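Local coordinates for protein lactate dehydrogenase, adjacent gene encodes predicted malate dehydrogenase (Cryptosporidium parvum, PDB 4ND2) that probably catalyses the NAD-dependent interconversion of pyruvate and (S)-lactate, at residues V76-S81 with A115-I120; S152-F157 with C214-A219; N172-H177 with K297-S302. All coordinates share one frame; numbering follows the deposited sequence.

In the fold
Interaction 1 comes first along the chain and lies in the parallel sheet of the NAD-binding domain, between adjacent strands 75-78 and 116-119. Interactions 2 and 3 follow in the alpha/beta C-terminal domain, their segments alternating in sequence. The centre of interaction 1 is about 24 Å from that of interaction 2 and about 23 Å from that of interaction 3, whereas interactions 2 and 3 have centres about 14 Å apart and touch where Phe-154 of helix 147-162 packs on strand 169-174. The bound molecules span the gap: interactions 1 and 3 both reach the cofactor analogue, and interactions 2 and 3 both reach pyruvate, so the site forms where the two domains meet.

Interaction 1 (V76-S81 with A115-I120); sequences VIITAS and AFVICI. With A3D (3-acetylpyridine adenine dinucleotide), chain C.
Ile-78 and Ile-118 join neighbouring strands of the Rossmann sheet, within a beta-alpha-beta unit whose chain runs from strand 75-78 through helix 94-111 into the parallel strand 116-119. Four backbone hydrogen bonds hold the pair: Val-76 N to Phe-116 O, Ile-118 N to Val-76 O, Ile-78 N to Ile-118 O and Ile-120 N to Ile-78 O. Ile-77 turns its own backbone groups the other way, to Ala-8 and Ile-10 of strand 6-10. Beta-branched residues suit these extended backbones and fill both faces of the sheet. With CG1 anti to the carbonyl carbon (chi1 -52°), Ile-78 sends CD1 across to Val-117 CG1 at 3.7 Å, under helices 94-111 and 124-135. On the opposite face Ile-77 CG2 meets Ile-120 CD1 at 3.6 Å, and Ile-19 of helix 14-26 packs against both residues. Beyond the strand, Thr-79 OG1 is hydrogen-bonded to Gly-11 O of the glycine-rich loop. Ala-80 is small enough to let its CB lie 3.5 Å from N3A of the adenine, while Ile-120 O comes within 3.2 Å of C2N of the pyridine ring. A dinucleotide laid across the C-terminal ends of parallel strands is characteristic of the Rossmann fold.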
loop_
_atom_site.group_PDB
_atom_site.type_symbol
_atom_site.label_atom_id
_atom_site.label_comp_id
_atom_site.label_asym_id
_atom_site.label_seq_id
_atom_site.Cartn_x
_atom_site.Cartn_y
_atom_site.Cartn_z
ATOM N N VAL A 76 -10.563 -16.434 -13.276
ATOM C CA VAL A 76 -11.241 -17.489 -12.535
ATOM C C VAL A 76 -10.184 -18.288 -11.787
ATOM O O VAL A 76 -9.258 -18.817 -12.401
ATOM C CB VAL A 76 -12.035 -18.427 -13.464
ATOM C CG1 VAL A 76 -12.636 -19.585 -12.674
ATOM C CG2 VAL A 76 -13.127 -17.656 -14.194
ATOM N N ILE A 77 -10.315 -18.359 -10.464
ATOM C CA ILE A 77 -9.397 -19.132 -9.636
ATOM C C ILE A 77 -10.148 -20.339 -9.074
ATOM O O ILE A 77 -11.145 -20.184 -8.365
ATOM C CB ILE A 77 -8.797 -18.284 -8.494
ATOM C CG1 ILE A 77 -8.176 -16.999 -9.058
ATOM C CG2 ILE A 77 -7.748 -19.084 -7.736
ATOM C CD1 ILE A 77 -7.716 -16.014 -8.006
ATOM N N ILE A 78 -9.669 -21.538 -9.406
ATOM C CA ILE A 78 -10.354 -22.783 -9.048
ATOM C C ILE A 78 -9.724 -23.421 -7.814
ATOM O O ILE A 78 -8.587 -23.896 -7.858
ATOM C CB ILE A 78 -10.338 -23.795 -10.217
ATOM C CG1 ILE A 78 -10.867 -23.138 -11.494
ATOM C CG2 ILE A 78 -11.167 -25.029 -9.869
ATOM C CD1 ILE A 78 -10.841 -24.032 -12.717
ATOM N N THR A 79 -10.477 -23.429 -6.717
ATOM C CA THR A 79 -10.038 -24.038 -5.464
ATOM C C THR A 79 -10.892 -25.249 -5.075
ATOM O O THR A 79 -10.592 -25.917 -4.089
ATOM C CB THR A 79 -10.090 -23.023 -4.302
ATOM O OG1 THR A 79 -11.436 -22.893 -3.823
ATOM C CG2 THR A 79 -9.578 -21.662 -4.743
ATOM N N ALA A 80 -11.938 -25.534 -5.851
ATOM C CA ALA A 80 -12.915 -26.565 -5.497
ATOM C C ALA A 80 -12.258 -27.933 -5.371
ATOM O O ALA A 80 -11.415 -28.304 -6.189
ATOM C CB ALA A 80 -14.034 -26.611 -6.524
ATOM N N SER A 81 -12.652 -28.676 -4.342
ATOM C CA SER A 81 -12.035 -29.957 -4.034
ATOM C C SER A 81 -12.928 -30.804 -3.139
ATOM O O SER A 81 -13.719 -30.272 -2.356
ATOM C CB SER A 81 -10.696 -29.725 -3.330
ATOM O OG SER A 81 -10.110 -30.941 -2.896
ATOM N N ALA A 115 -11.939 -15.828 -19.815
ATOM C CA ALA A 115 -11.281 -15.603 -18.532
ATOM C C ALA A 115 -9.896 -16.243 -18.491
ATOM O O ALA A 115 -9.644 -17.247 -19.156
ATOM C CB ALA A 115 -12.136 -16.151 -17.401
ATOM N N PHE A 116 -9.004 -15.641 -17.711
ATOM C CA PHE A 116 -7.719 -16.249 -17.385
ATOM C C PHE A 116 -7.947 -17.184 -16.204
ATOM O O PHE A 116 -8.378 -16.741 -15.141
ATOM C CB PHE A 116 -6.700 -15.166 -17.026
ATOM C CG PHE A 116 -5.319 -15.689 -16.742
ATOM C CD1 PHE A 116 -4.617 -16.394 -17.712
ATOM C CD2 PHE A 116 -4.707 -15.455 -15.517
ATOM C CE1 PHE A 116 -3.339 -16.867 -17.462
ATOM C CE2 PHE A 116 -3.429 -15.925 -15.261
ATOM C CZ PHE A 116 -2.745 -16.631 -16.236
ATOM N N VAL A 117 -7.679 -18.472 -16.394
ATOM C CA VAL A 117 -7.991 -19.478 -15.381
ATOM C C VAL A 117 -6.741 -19.905 -14.621
ATOM O O VAL A 117 -5.771 -20.364 -15.225
ATOM C CB VAL A 117 -8.656 -20.721 -16.007
ATOM C CG1 VAL A 117 -8.904 -21.794 -14.950
ATOM C CG2 VAL A 117 -9.956 -20.330 -16.698
ATOM N N ILE A 118 -6.780 -19.757 -13.296
ATOM C CA ILE A 118 -5.703 -20.200 -12.412
ATOM C C ILE A 118 -6.210 -21.356 -11.545
ATOM O O ILE A 118 -7.049 -21.156 -10.664
ATOM C CB ILE A 118 -5.209 -19.060 -11.496
ATOM C CG1 ILE A 118 -4.723 -17.865 -12.328
ATOM C CG2 ILE A 118 -4.099 -19.554 -10.576
ATOM C CD1 ILE A 118 -4.617 -16.570 -11.547
ATOM N N CYS A 119 -5.704 -22.560 -11.798
ATOM C CA CYS A 119 -6.079 -23.734 -11.012
ATOM C C CYS A 119 -5.234 -23.849 -9.751
ATOM O O CYS A 119 -4.030 -23.604 -9.783
ATOM C CB CYS A 119 -5.922 -25.008 -11.840
ATOM S SG CYS A 119 -7.005 -25.076 -13.278
ATOM N N ILE A 120 -5.881 -24.200 -8.642
ATOM C CA ILE A 120 -5.193 -24.517 -7.387
ATOM C C ILE A 120 -5.470 -25.965 -6.953
ATOM O O ILE A 120 -4.622 -26.600 -6.329
ATOM C CB ILE A 120 -5.592 -23.534 -6.264
ATOM C CG1 ILE A 120 -5.276 -22.093 -6.693
ATOM C CG2 ILE A 120 -4.880 -23.885 -4.960
ATOM C CD1 ILE A 120 -5.624 -21.039 -5.669
HETATM P PA A3D C . -11.466 -26.787 1.502
HETATM O O1A A3D C . -11.308 -25.843 2.662
HETATM O O2A A3D C . -11.990 -28.178 1.747
HETATM O O5B A3D C . -12.403 -26.088 0.406
HETATM C C5B A3D C . -12.899 -26.781 -0.733
HETATM C C4B A3D C . -14.211 -26.124 -1.130
HETATM O O4B A3D C . -14.630 -26.602 -2.410
HETATM C C3B A3D C . -15.340 -26.428 -0.145
HETATM O O3B A3D C . -15.878 -25.221 0.406
HETATM C C2B A3D C . -16.374 -27.174 -0.968
HETATM O O2B A3D C . -17.727 -26.875 -0.613
HETATM C C1B A3D C . -16.050 -26.719 -2.379
HETATM N N9A A3D C . -16.552 -27.635 -3.423
HETATM C C8A A3D C . -16.625 -28.979 -3.387
HETATM N N7A A3D C . -17.150 -29.452 -4.546
HETATM C C5A A3D C . -17.421 -28.398 -5.332
HETATM C C6A A3D C . -17.984 -28.184 -6.680
HETATM N N6A A3D C . -18.380 -29.230 -7.445
HETATM N N1A A3D C . -18.086 -26.907 -7.119
HETATM C C2A A3D C . -17.699 -25.849 -6.379
HETATM N N3A A3D C . -17.181 -25.976 -5.144
HETATM C C4A A3D C . -17.021 -27.201 -4.585
HETATM O O3 A3D C . -10.074 -26.959 0.700
HETATM P PN A3D C . -8.903 -25.846 0.621
HETATM O O1N A3D C . -8.082 -25.928 1.877
HETATM O O2N A3D C . -9.480 -24.523 0.198
HETATM O O5D A3D C . -8.038 -26.415 -0.608
HETATM C C5D A3D C . -8.615 -26.431 -1.910
HETATM C C4D A3D C . -7.756 -27.213 -2.896
HETATM O O4D A3D C . -6.501 -26.548 -3.088
HETATM C C3D A3D C . -7.427 -28.630 -2.432
HETATM O O3D A3D C . -7.566 -29.540 -3.523
HETATM C C2D A3D C . -5.976 -28.563 -2.016
HETATM O O2D A3D C . -5.273 -29.800 -2.167
HETATM C C1D A3D C . -5.452 -27.510 -2.976
HETATM N N1N A3D C . -4.203 -26.883 -2.548
HETATM C C2N A3D C . -3.214 -26.769 -3.448
HETATM C C3N A3D C . -2.003 -26.185 -3.104
HETATM C C7N A3D C . -0.900 -26.055 -4.110
HETATM O O7N A3D C . 0.162 -25.599 -3.739
HETATM C C8N A3D C . -1.114 -26.466 -5.535
HETATM C C4N A3D C . -1.825 -25.711 -1.811
HETATM C C5N A3D C . -2.861 -25.836 -0.899
HETATM C C6N A3D C . -4.050 -26.433 -1.294
#

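Interaction 2 (S152-F157 with C214-A219); sequences SRFRTF and CHTRIA. With PYR (pyruvic acid), chain D.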
loop_
_atom_site.group_PDB
_atom_site.type_symbol
_atom_site.label_atom_id
_atom_site.label_comp_id
_atom_site.label_asym_id
_atom_site.label_seq_id
_atom_site.Cartn_x
_atom_site.Cartn_y
_atom_site.Cartn_z
ATOM N N SER A 152 8.597 -19.641 -3.268
ATOM C CA SER A 152 8.544 -18.779 -2.080
ATOM C C SER A 152 9.077 -19.499 -0.845
ATOM O O SER A 152 9.808 -18.911 -0.041
ATOM C CB SER A 152 7.119 -18.274 -1.821
ATOM O OG SER A 152 6.700 -17.392 -2.848
ATOM N N ARG A 153 8.714 -20.769 -0.696
ATOM C CA ARG A 153 9.252 -21.599 0.377
ATOM C C ARG A 153 10.768 -21.755 0.221
ATOM O O ARG A 153 11.511 -21.583 1.181
ATOM C CB ARG A 153 8.571 -22.969 0.388
ATOM C CG ARG A 153 7.127 -22.921 0.869
ATOM C CD ARG A 153 6.341 -24.145 0.434
ATOM N NE ARG A 153 5.027 -24.201 1.077
ATOM C CZ ARG A 153 4.099 -25.119 0.816
ATOM N NH1 ARG A 153 4.319 -26.074 -0.085
ATOM N NH2 ARG A 153 2.936 -25.077 1.459
ATOM N N PHE A 154 11.202 -22.068 -0.997
ATOM C CA PHE A 154 12.620 -22.248 -1.326
ATOM C C PHE A 154 13.405 -20.972 -0.997
ATOM O O PHE A 154 14.401 -21.021 -0.273
ATOM C CB PHE A 154 12.739 -22.630 -2.815
ATOM C CG PHE A 154 14.110 -23.101 -3.252
ATOM C CD1 PHE A 154 14.966 -23.789 -2.397
ATOM C CD2 PHE A 154 14.517 -22.897 -4.566
ATOM C CE1 PHE A 154 16.207 -24.225 -2.836
ATOM C CE2 PHE A 154 15.756 -23.335 -5.010
ATOM C CZ PHE A 154 16.602 -24.000 -4.141
ATOM N N ARG A 155 12.923 -19.831 -1.493
ATOM C CA ARG A 155 13.540 -18.525 -1.212
ATOM C C ARG A 155 13.577 -18.203 0.280
ATOM O O ARG A 155 14.576 -17.698 0.793
ATOM C CB ARG A 155 12.778 -17.404 -1.921
ATOM C CG ARG A 155 12.869 -17.422 -3.434
ATOM C CD ARG A 155 11.869 -16.450 -4.042
ATOM N NE ARG A 155 12.320 -15.065 -3.931
ATOM C CZ ARG A 155 11.605 -14.002 -4.291
ATOM N NH1 ARG A 155 10.377 -14.138 -4.776
ATOM N NH2 ARG A 155 12.123 -12.788 -4.159
ATOM N N THR A 156 12.471 -18.485 0.962
ATOM C CA THR A 156 12.335 -18.207 2.389
ATOM C C THR A 156 13.351 -18.991 3.217
ATOM O O THR A 156 13.972 -18.437 4.120
ATOM C CB THR A 156 10.900 -18.516 2.870
ATOM O OG1 THR A 156 9.988 -17.628 2.212
ATOM C CG2 THR A 156 10.759 -18.341 4.376
ATOM N N PHE A 157 13.522 -20.270 2.896
ATOM C CA PHE A 157 14.450 -21.130 3.627
ATOM C C PHE A 157 15.902 -20.703 3.415
ATOM O O PHE A 157 16.693 -20.718 4.353
ATOM C CB PHE A 157 14.260 -22.601 3.239
ATOM C CG PHE A 157 12.878 -23.143 3.523
ATOM C CD1 PHE A 157 12.109 -22.655 4.579
ATOM C CD2 PHE A 157 12.355 -24.162 2.743
ATOM C CE1 PHE A 157 10.846 -23.164 4.832
ATOM C CE2 PHE A 157 11.094 -24.678 2.999
ATOM C CZ PHE A 157 10.339 -24.177 4.041
ATOM N N CYS A 214 15.390 -30.450 0.449
ATOM C CA CYS A 214 14.494 -31.437 1.050
ATOM C C CYS A 214 13.317 -30.761 1.757
ATOM O O CYS A 214 12.171 -31.181 1.603
ATOM C CB CYS A 214 15.264 -32.313 2.044
ATOM S SG CYS A 214 14.256 -33.528 2.923
ATOM N N HIS A 215 13.617 -29.715 2.521
ATOM C CA HIS A 215 12.608 -28.957 3.264
ATOM C C HIS A 215 11.560 -28.362 2.320
ATOM O O HIS A 215 10.360 -28.405 2.604
ATOM C CB HIS A 215 13.288 -27.855 4.080
ATOM C CG HIS A 215 12.422 -27.243 5.136
ATOM N ND1 HIS A 215 12.806 -26.130 5.850
ATOM C CD2 HIS A 215 11.193 -27.580 5.596
ATOM C CE1 HIS A 215 11.858 -25.812 6.712
ATOM N NE2 HIS A 215 10.866 -26.674 6.577
ATOM N N THR A 216 12.025 -27.819 1.198
ATOM C CA THR A 216 11.143 -27.301 0.153
ATOM C C THR A 216 10.204 -28.389 -0.368
ATOM O O THR A 216 9.003 -28.162 -0.515
ATOM C CB THR A 216 11.956 -26.719 -1.022
ATOM O OG1 THR A 216 12.820 -25.687 -0.534
ATOM C CG2 THR A 216 11.044 -26.141 -2.097
ATOM N N ARG A 217 10.754 -29.572 -0.631
ATOM C CA ARG A 217 9.971 -30.675 -1.189
ATOM C C ARG A 217 8.895 -31.198 -0.234
ATOM O O ARG A 217 7.801 -31.540 -0.673
ATOM C CB ARG A 217 10.888 -31.819 -1.639
ATOM C CG ARG A 217 11.724 -31.466 -2.862
ATOM C CD ARG A 217 12.824 -32.484 -3.130
ATOM N NE ARG A 217 12.331 -33.677 -3.813
ATOM C CZ ARG A 217 13.087 -34.726 -4.137
ATOM N NH1 ARG A 217 14.385 -34.743 -3.842
ATOM N NH2 ARG A 217 12.545 -35.769 -4.760
ATOM N N ILE A 218 9.200 -31.244 1.062
ATOM C CA ILE A 218 8.265 -31.786 2.062
ATOM C C ILE A 218 7.480 -30.716 2.832
ATOM O O ILE A 218 6.732 -31.043 3.755
ATOM C CB ILE A 218 8.982 -32.721 3.070
ATOM C CG1 ILE A 218 10.048 -31.974 3.892
ATOM C CG2 ILE A 218 9.603 -33.898 2.334
ATOM C CD1 ILE A 218 9.559 -31.374 5.193
ATOM N N ALA A 219 7.638 -29.452 2.443
ATOM C CA ALA A 219 7.035 -28.329 3.170
ATOM C C ALA A 219 5.521 -28.472 3.373
ATOM O O ALA A 219 5.001 -28.091 4.419
ATOM C CB ALA A 219 7.344 -27.016 2.461
HETATM C C PYR D . 1.093 -27.489 -0.705
HETATM O O PYR D . 1.023 -26.900 0.399
HETATM O OXT PYR D . 2.137 -27.444 -1.393
HETATM C CA PYR D . -0.052 -28.258 -1.197
HETATM O O3 PYR D . -0.075 -28.632 -2.359
HETATM C CB PYR D . -1.181 -28.580 -0.263
HETATM O O HOH W 1 6.696 -26.854 -1.541
#
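Arg-153 reaches past Ala-219 to the substrate, its chain leaving helix 147-162 where that helix packs against helix 206-227. CB points toward the partner helix, and CG stands anti to the carbonyl carbon (chi1 -71°), from where the chain runs extended to NE. CD touches Ala-219 CB at 3.7 Å, and the same methyl lies over one face of the guanidinium; the short alanine side chain lets the long arginine chain pass close to the helix. At the tip NH1 bonds to pyruvate OXT at 2.9 Å and NH2 to pyruvate O at 2.8 Å, so both carboxylate oxygens are gripped. NH1 also gives a hydrogen bond to a water that lies within hydrogen-bonding distance of Thr-216 O, a possible bridge to the second helix. Farther from the substrate, the flat rings of Phe-157 and His-215 form an offset stack, centroids 3.7 Å apart and planes inclined by 7°. His-215 NE2 is hydrogen-bonded to Glu-222 OE2, which would limit rotation of the imidazole, and Phe-157 lies over its face. Thr-216 OG1, bonded to Ile-212 O within its own helix, sits 3.4 Å from Phe-154 CD1. The two-pronged arginine-carboxylate grip is typical of the substrate site of lactate dehydrogenases.

Interaction 3 (N172-H177 with K297-S302); sequences NVIGGH and KLLGES. With PYR (pyruvic acid), chain D; A3D (3-acetylpyridine adenine dinucleotide), chain C.
Gly-176 and Ser-302 make a backbone-to-side-chain contact in the alpha/beta C-terminal domain, where the loop after strand 169-174 passes helix 293-314 on its way to His-177. Gly-176 N donates to Ser-302 OG at 2.8 Å. The hydroxyl is set for this by CB pointing toward the loop and OG standing anti to the backbone N (chi1 -174°). Serine suits the place because its one short polar group can both accept and donate: OG gives its proton to a water at 2.7 Å, and that water donates to Gly-176 O at 3.0 Å. The amide and carbonyl of one buried glycine are thus both satisfied, one directly and the other through water.

Gly-175 beside it lets the helix come close. Its CA lies 3.5 Å from Ser-302 OG and 3.8 Å from Leu-299 CD1, and a beta carbon would run into the hydroxyl. The backbone also takes a positive phi of 93°, at which a beta carbon would be jammed against the carbonyl oxygen of Ile-174. One residue earlier, at the end of the strand, Ile-174 CD1 meets Leu-299 CD2 at 4.1 Å, the two side chains crossing at about a right angle, with Val-182 packing on Ile-174 and Tyr-265 on Leu-299.

At the far end of the loop the CB of His-177 points away from the helix, and its ring lies in the active site. NE2 donates to the keto oxygen O3 of pyruvate at 2.9 Å, with an N-H...O angle of 153°, while ND1 is bonded to Asp-150 OD2 and the backbone N to Asp-125 OD2. An imidazole held by a carboxylate on one nitrogen and meeting the keto oxygen with the other is consistent with the predicted proton-acceptor role of His-177 in lactate oxidation.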
loop_
_atom_site.group_PDB
_atom_site.type_symbol
_atom_site.label_atom_id
_atom_site.label_comp_id
_atom_site.label_asym_id
_atom_site.label_seq_id
_atom_site.Cartn_x
_atom_site.Cartn_y
_atom_site.Cartn_z
ATOM N N ASN A 172 14.264 -20.571 -7.993
ATOM C CA ASN A 172 13.155 -21.169 -8.718
ATOM C C ASN A 172 12.990 -22.644 -8.388
ATOM O O ASN A 172 13.976 -23.365 -8.212
ATOM C CB ASN A 172 13.363 -21.008 -10.225
ATOM C CG ASN A 172 13.060 -19.604 -10.705
ATOM O OD1 ASN A 172 11.923 -19.138 -10.605
ATOM N ND2 ASN A 172 14.072 -18.920 -11.225
ATOM N N VAL A 173 11.733 -23.067 -8.290
ATOM C CA VAL A 173 11.378 -24.477 -8.259
ATOM C C VAL A 173 10.629 -24.759 -9.554
ATOM O O VAL A 173 9.744 -23.992 -9.945
ATOM C CB VAL A 173 10.483 -24.826 -7.051
ATOM C CG1 VAL A 173 10.045 -26.286 -7.111
ATOM C CG2 VAL A 173 11.208 -24.536 -5.746
ATOM N N ILE A 174 11.000 -25.847 -10.223
ATOM C CA ILE A 174 10.383 -26.234 -11.489
ATOM C C ILE A 174 9.962 -27.700 -11.464
ATOM O O ILE A 174 10.297 -28.437 -10.534
ATOM C CB ILE A 174 11.330 -25.975 -12.682
ATOM C CG1 ILE A 174 12.651 -26.738 -12.516
ATOM C CG2 ILE A 174 11.595 -24.482 -12.823
ATOM C CD1 ILE A 174 13.554 -26.661 -13.727
ATOM N N GLY A 175 9.223 -28.110 -12.490
ATOM C CA GLY A 175 8.714 -29.473 -12.590
ATOM C C GLY A 175 7.325 -29.588 -11.996
ATOM O O GLY A 175 6.659 -28.581 -11.750
ATOM N N GLY A 176 6.884 -30.821 -11.771
ATOM C CA GLY A 176 5.568 -31.077 -11.199
ATOM C C GLY A 176 5.501 -30.713 -9.728
ATOM O O GLY A 176 6.485 -30.854 -8.997
ATOM N N HIS A 177 4.332 -30.246 -9.296
ATOM C CA HIS A 177 4.087 -29.912 -7.896
ATOM C C HIS A 177 3.862 -31.199 -7.106
ATOM O O HIS A 177 2.726 -31.607 -6.853
ATOM C CB HIS A 177 2.879 -28.976 -7.779
ATOM C CG HIS A 177 2.619 -28.488 -6.387
ATOM N ND1 HIS A 177 3.524 -27.723 -5.685
ATOM C CD2 HIS A 177 1.545 -28.640 -5.576
ATOM C CE1 HIS A 177 3.025 -27.432 -4.496
ATOM N NE2 HIS A 177 1.825 -27.976 -4.405
ATOM N N LYS A 297 18.305 -34.213 -15.272
ATOM C CA LYS A 297 17.879 -35.579 -14.965
ATOM C C LYS A 297 16.740 -35.588 -13.943
ATOM O O LYS A 297 15.774 -36.338 -14.088
ATOM C CB LYS A 297 19.055 -36.411 -14.443
ATOM C CG LYS A 297 18.703 -37.861 -14.141
ATOM C CD LYS A 297 19.920 -38.658 -13.705
ATOM C CE LYS A 297 19.563 -40.116 -13.462
ATOM N NZ LYS A 297 20.771 -40.976 -13.318
ATOM N N LEU A 298 16.862 -34.762 -12.909
ATOM C CA LEU A 298 15.804 -34.634 -11.908
ATOM C C LEU A 298 14.511 -34.098 -12.529
ATOM O O LEU A 298 13.425 -34.556 -12.181
ATOM C CB LEU A 298 16.258 -33.746 -10.747
ATOM C CG LEU A 298 17.383 -34.326 -9.883
ATOM C CD1 LEU A 298 17.972 -33.251 -8.987
ATOM C CD2 LEU A 298 16.903 -35.506 -9.054
ATOM N N LEU A 299 14.630 -33.148 -13.456
ATOM C CA LEU A 299 13.465 -32.631 -14.180
ATOM C C LEU A 299 12.826 -33.720 -15.045
ATOM O O LEU A 299 11.599 -33.784 -15.163
ATOM C CB LEU A 299 13.842 -31.423 -15.046
ATOM C CG LEU A 299 12.711 -30.754 -15.840
ATOM C CD1 LEU A 299 11.565 -30.334 -14.929
ATOM C CD2 LEU A 299 13.241 -29.558 -16.618
ATOM N N GLY A 300 13.661 -34.565 -15.650
ATOM C CA GLY A 300 13.183 -35.724 -16.402
ATOM C C GLY A 300 12.360 -36.668 -15.543
ATOM O O GLY A 300 11.312 -37.153 -15.970
ATOM N N GLU A 301 12.832 -36.921 -14.326
ATOM C CA GLU A 301 12.117 -37.773 -13.375
ATOM C C GLU A 301 10.792 -37.145 -12.926
ATOM O O GLU A 301 9.811 -37.855 -12.703
ATOM C CB GLU A 301 13.007 -38.093 -12.169
ATOM C CG GLU A 301 14.165 -39.021 -12.518
ATOM C CD GLU A 301 15.199 -39.162 -11.413
ATOM O OE1 GLU A 301 15.016 -38.587 -10.320
ATOM O OE2 GLU A 301 16.211 -39.858 -11.645
ATOM N N SER A 302 10.766 -35.819 -12.805
ATOM C CA SER A 302 9.537 -35.094 -12.476
ATOM C C SER A 302 8.510 -35.237 -13.593
ATOM O O SER A 302 7.332 -35.484 -13.332
ATOM C CB SER A 302 9.832 -33.609 -12.239
ATOM O OG SER A 302 8.673 -32.924 -11.792
HETATM C C PYR D . 1.093 -27.489 -0.705
HETATM O O PYR D . 1.023 -26.900 0.399
HETATM O OXT PYR D . 2.137 -27.444 -1.393
HETATM C CA PYR D . -0.052 -28.258 -1.197
HETATM O O3 PYR D . -0.075 -28.632 -2.359
HETATM C CB PYR D . -1.181 -28.580 -0.263
HETATM P PA A3D C . -11.466 -26.787 1.502
HETATM O O1A A3D C . -11.308 -25.843 2.662
HETATM O O2A A3D C . -11.990 -28.178 1.747
HETATM O O5B A3D C . -12.403 -26.088 0.406
HETATM C C5B A3D C . -12.899 -26.781 -0.733
HETATM C C4B A3D C . -14.211 -26.124 -1.130
HETATM O O4B A3D C . -14.630 -26.602 -2.410
HETATM C C3B A3D C . -15.340 -26.428 -0.145
HETATM O O3B A3D C . -15.878 -25.221 0.406
HETATM C C2B A3D C . -16.374 -27.174 -0.968
HETATM O O2B A3D C . -17.727 -26.875 -0.613
HETATM C C1B A3D C . -16.050 -26.719 -2.379
HETATM N N9A A3D C . -16.552 -27.635 -3.423
HETATM C C8A A3D C . -16.625 -28.979 -3.387
HETATM N N7A A3D C . -17.150 -29.452 -4.546
HETATM C C5A A3D C . -17.421 -28.398 -5.332
HETATM C C6A A3D C . -17.984 -28.184 -6.680
HETATM N N6A A3D C . -18.380 -29.230 -7.445
HETATM N N1A A3D C . -18.086 -26.907 -7.119
HETATM C C2A A3D C . -17.699 -25.849 -6.379
HETATM N N3A A3D C . -17.181 -25.976 -5.144
HETATM C C4A A3D C . -17.021 -27.201 -4.585
HETATM O O3 A3D C . -10.074 -26.959 0.700
HETATM P PN A3D C . -8.903 -25.846 0.621
HETATM O O1N A3D C . -8.082 -25.928 1.877
HETATM O O2N A3D C . -9.480 -24.523 0.198
HETATM O O5D A3D C . -8.038 -26.415 -0.608
HETATM C C5D A3D C . -8.615 -26.431 -1.910
HETATM C C4D A3D C . -7.756 -27.213 -2.896
HETATM O O4D A3D C . -6.501 -26.548 -3.088
HETATM C C3D A3D C . -7.427 -28.630 -2.432
HETATM O O3D A3D C . -7.566 -29.540 -3.523
HETATM C C2D A3D C . -5.976 -28.563 -2.016
HETATM O O2D A3D C . -5.273 -29.800 -2.167
HETATM C C1D A3D C . -5.452 -27.510 -2.976
HETATM N N1N A3D C . -4.203 -26.883 -2.548
HETATM C C2N A3D C . -3.214 -26.769 -3.448
HETATM C C3N A3D C . -2.003 -26.185 -3.104
HETATM C C7N A3D C . -0.900 -26.055 -4.110
HETATM O O7N A3D C . 0.162 -25.599 -3.739
HETATM C C8N A3D C . -1.114 -26.466 -5.535
HETATM C C4N A3D C . -1.825 -25.711 -1.811
HETATM C C5N A3D C . -2.861 -25.836 -0.899
HETATM C C6N A3D C . -4.050 -26.433 -1.294
HETATM O O HOH W 2 7.275 -33.673 -9.665
#